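Local atomic coordinates of LacI family sugar-binding transcriptional regulator (PDB entry 4RK0), a protein that binds a sugar such as ribose between its two lobes and probably represses transcription as a DNA-binding regulator of the LacI family. Residues Glu36-Ile41 with Leu243-Ile248. Sequence-based numbering, arbitrary orientation.
Unlike the reference sequence in segment 36-41: Ile41 (reference Met).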
loop_
_atom_site.group_PDB
_atom_site.type_symbol
_atom_site.label_atom_id
_atom_site.label_comp_id
_atom_site.label_asym_id
_atom_site.label_seq_id
_atom_site.Cartn_x
_atom_site.Cartn_y
_atom_site.Cartn_z
ATOM N N GLU A 36 -7.080 -9.754 -20.545
ATOM C CA GLU A 36 -7.849 -10.926 -20.958
ATOM C C GLU A 36 -9.263 -10.909 -20.434
ATOM O O GLU A 36 -9.983 -11.908 -20.557
ATOM C CB GLU A 36 -7.126 -12.154 -20.475
ATOM C CG GLU A 36 -5.682 -12.233 -20.940
ATOM C CD GLU A 36 -5.459 -13.299 -21.988
ATOM O OE1 GLU A 36 -5.796 -14.471 -21.718
ATOM O OE2 GLU A 36 -4.929 -12.967 -23.069
ATOM N N ASN A 37 -9.670 -9.772 -19.849
ATOM C CA ASN A 37 -11.006 -9.591 -19.256
ATOM C C ASN A 37 -11.309 -10.539 -18.078
ATOM O O ASN A 37 -12.472 -10.893 -17.835
ATOM C CB ASN A 37 -12.116 -9.660 -20.325
ATOM C CG ASN A 37 -12.159 -8.425 -21.205
ATOM O OD1 ASN A 37 -12.356 -8.533 -22.414
ATOM N ND2 ASN A 37 -11.976 -7.241 -20.606
ATOM N N PHE A 38 -10.261 -10.921 -17.345
ATOM C CA PHE A 38 -10.436 -11.623 -16.062
ATOM C C PHE A 38 -10.604 -10.635 -14.925
ATOM O O PHE A 38 -9.970 -9.568 -14.920
ATOM C CB PHE A 38 -9.259 -12.545 -15.787
ATOM C CG PHE A 38 -9.336 -13.844 -16.537
ATOM C CD1 PHE A 38 -9.046 -13.884 -17.896
ATOM C CD2 PHE A 38 -9.724 -15.035 -15.887
ATOM C CE1 PHE A 38 -9.118 -15.075 -18.601
ATOM C CE2 PHE A 38 -9.796 -16.230 -16.592
ATOM C CZ PHE A 38 -9.488 -16.249 -17.950
ATOM N N ILE A 39 -11.467 -10.979 -13.971
ATOM C CA ILE A 39 -11.655 -10.152 -12.792
ATOM C C ILE A 39 -10.951 -10.778 -11.566
ATOM O O ILE A 39 -10.869 -11.996 -11.432
ATOM C CB ILE A 39 -13.148 -9.842 -12.514
ATOM C CG1 ILE A 39 -13.942 -11.104 -12.224
ATOM C CG2 ILE A 39 -13.774 -9.114 -13.697
ATOM C CD1 ILE A 39 -15.379 -10.836 -11.826
ATOM N N LEU A 40 -10.419 -9.919 -10.699
ATOM C CA LEU A 40 -9.598 -10.332 -9.570
ATOM C C LEU A 40 -10.464 -10.330 -8.330
ATOM O O LEU A 40 -11.026 -9.304 -7.964
ATOM C CB LEU A 40 -8.416 -9.361 -9.394
ATOM C CG LEU A 40 -7.294 -9.734 -8.387
ATOM C CD1 LEU A 40 -5.992 -9.046 -8.752
ATOM C CD2 LEU A 40 -7.684 -9.415 -6.951
ATOM N N ILE A 41 -10.612 -11.498 -7.729
ATOM C CA ILE A 41 -11.293 -11.642 -6.437
ATOM C C ILE A 41 -10.234 -11.485 -5.358
ATOM O O ILE A 41 -9.302 -12.258 -5.304
ATOM C CB ILE A 41 -11.928 -13.052 -6.302
ATOM C CG1 ILE A 41 -12.933 -13.316 -7.423
ATOM C CG2 ILE A 41 -12.557 -13.234 -4.923
ATOM C CD1 ILE A 41 -13.990 -12.257 -7.605
ATOM N N LEU A 243 1.349 -17.493 -15.976
ATOM C CA LEU A 243 1.381 -18.942 -15.831
ATOM C C LEU A 243 0.054 -19.528 -15.443
ATOM O O LEU A 243 -0.295 -20.605 -15.915
ATOM C CB LEU A 243 2.457 -19.364 -14.857
ATOM C CG LEU A 243 3.892 -19.259 -15.352
ATOM C CD1 LEU A 243 4.783 -19.827 -14.286
ATOM C CD2 LEU A 243 4.114 -19.993 -16.669
ATOM N N LEU A 244 -0.734 -18.819 -14.637
ATOM C CA LEU A 244 -2.034 -19.353 -14.247
ATOM C C LEU A 244 -2.982 -19.329 -15.419
ATOM O O LEU A 244 -3.704 -20.284 -15.650
ATOM C CB LEU A 244 -2.644 -18.586 -13.065
ATOM C CG LEU A 244 -4.031 -19.019 -12.587
ATOM C CD1 LEU A 244 -4.034 -20.475 -12.122
ATOM C CD2 LEU A 244 -4.469 -18.110 -11.441
ATOM N N LEU A 245 -3.005 -18.230 -16.158
ATOM C CA LEU A 245 -3.897 -18.165 -17.322
ATOM C C LEU A 245 -3.532 -19.204 -18.388
ATOM O O LEU A 245 -4.414 -19.667 -19.140
ATOM C CB LEU A 245 -3.908 -16.756 -17.904
ATOM C CG LEU A 245 -4.776 -15.752 -17.129
ATOM C CD1 LEU A 245 -4.693 -14.389 -17.803
ATOM C CD2 LEU A 245 -6.226 -16.197 -17.041
ATOM N N GLU A 246 -2.258 -19.595 -18.425
ATOM C CA GLU A 246 -1.816 -20.648 -19.330
ATOM C C GLU A 246 -2.409 -21.988 -18.958
ATOM O O GLU A 246 -2.707 -22.783 -19.839
ATOM C CB GLU A 246 -0.300 -20.792 -19.319
ATOM C CG GLU A 246 0.446 -19.911 -20.311
ATOM C CD GLU A 246 1.961 -19.947 -20.121
ATOM O OE1 GLU A 246 2.477 -20.797 -19.359
ATOM O OE2 GLU A 246 2.649 -19.101 -20.723
ATOM N N ARG A 247 -2.553 -22.262 -17.661
ATOM C CA ARG A 247 -3.146 -23.524 -17.235
ATOM C C ARG A 247 -4.658 -23.483 -17.466
ATOM O O ARG A 247 -5.268 -24.460 -17.864
ATOM C CB ARG A 247 -2.765 -23.847 -15.787
ATOM C CG ARG A 247 -3.319 -25.173 -15.297
ATOM C CD ARG A 247 -2.648 -25.605 -13.982
ATOM N NE ARG A 247 -1.187 -25.730 -14.109
ATOM C CZ ARG A 247 -0.547 -26.744 -14.693
ATOM N NH1 ARG A 247 -1.230 -27.747 -15.241
ATOM N NH2 ARG A 247 0.781 -26.754 -14.751
ATOM N N ILE A 248 -5.259 -22.337 -17.251
ATOM C CA ILE A 248 -6.688 -22.194 -17.473
ATOM C C ILE A 248 -6.979 -22.527 -18.934
ATOM O O ILE A 248 -7.963 -23.170 -19.226
ATOM C CB ILE A 248 -7.200 -20.800 -17.065
ATOM C CG1 ILE A 248 -7.287 -20.721 -15.537
ATOM C CG2 ILE A 248 -8.566 -20.515 -17.664
ATOM C CD1 ILE A 248 -7.489 -19.324 -15.008
#
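Leu245 sets one methyl squarely on the Phe38 ring: CD2 lies 3.4 Å from the ring centroid and 12° off the ring normal, which meets the geometry of a CH-pi contact. All six ring carbons of Phe38 lie 3.4 to 3.9 Å from Leu245 CD2, CZ being nearest, so the methyl sits over the middle of the face. Phe38 chi1 (-80°) turns CG anti to the carbonyl carbon, and the two side chains run past each other in opposite directions. The other leucine methyl, CD1, rests 3.9 Å from Glu36 CG. Ile248, three residues further along the helix, approaches obliquely, its CD1 4.2 Å from Phe38 CE2. No hydrogen bond crosses the contact; the 171 Å² buried is van der Waals packing, mostly of apolar atoms. Asn37, with positive phi (62°), is the C-prime residue of the Schellman motif ending helix 20-35, closed in part by Phe38 N bonding Leu33 O. The contact thus joins helix 233-249 to the seven-stranded mixed sheet in one lobe of the periplasmic-binding-protein-like fold. Phe38 and Ile248 both pack on Ile10 of strand 9-14, while strand 39-44, outermost in that sheet within this chain, pairs antiparallel with a strand of the second subunit.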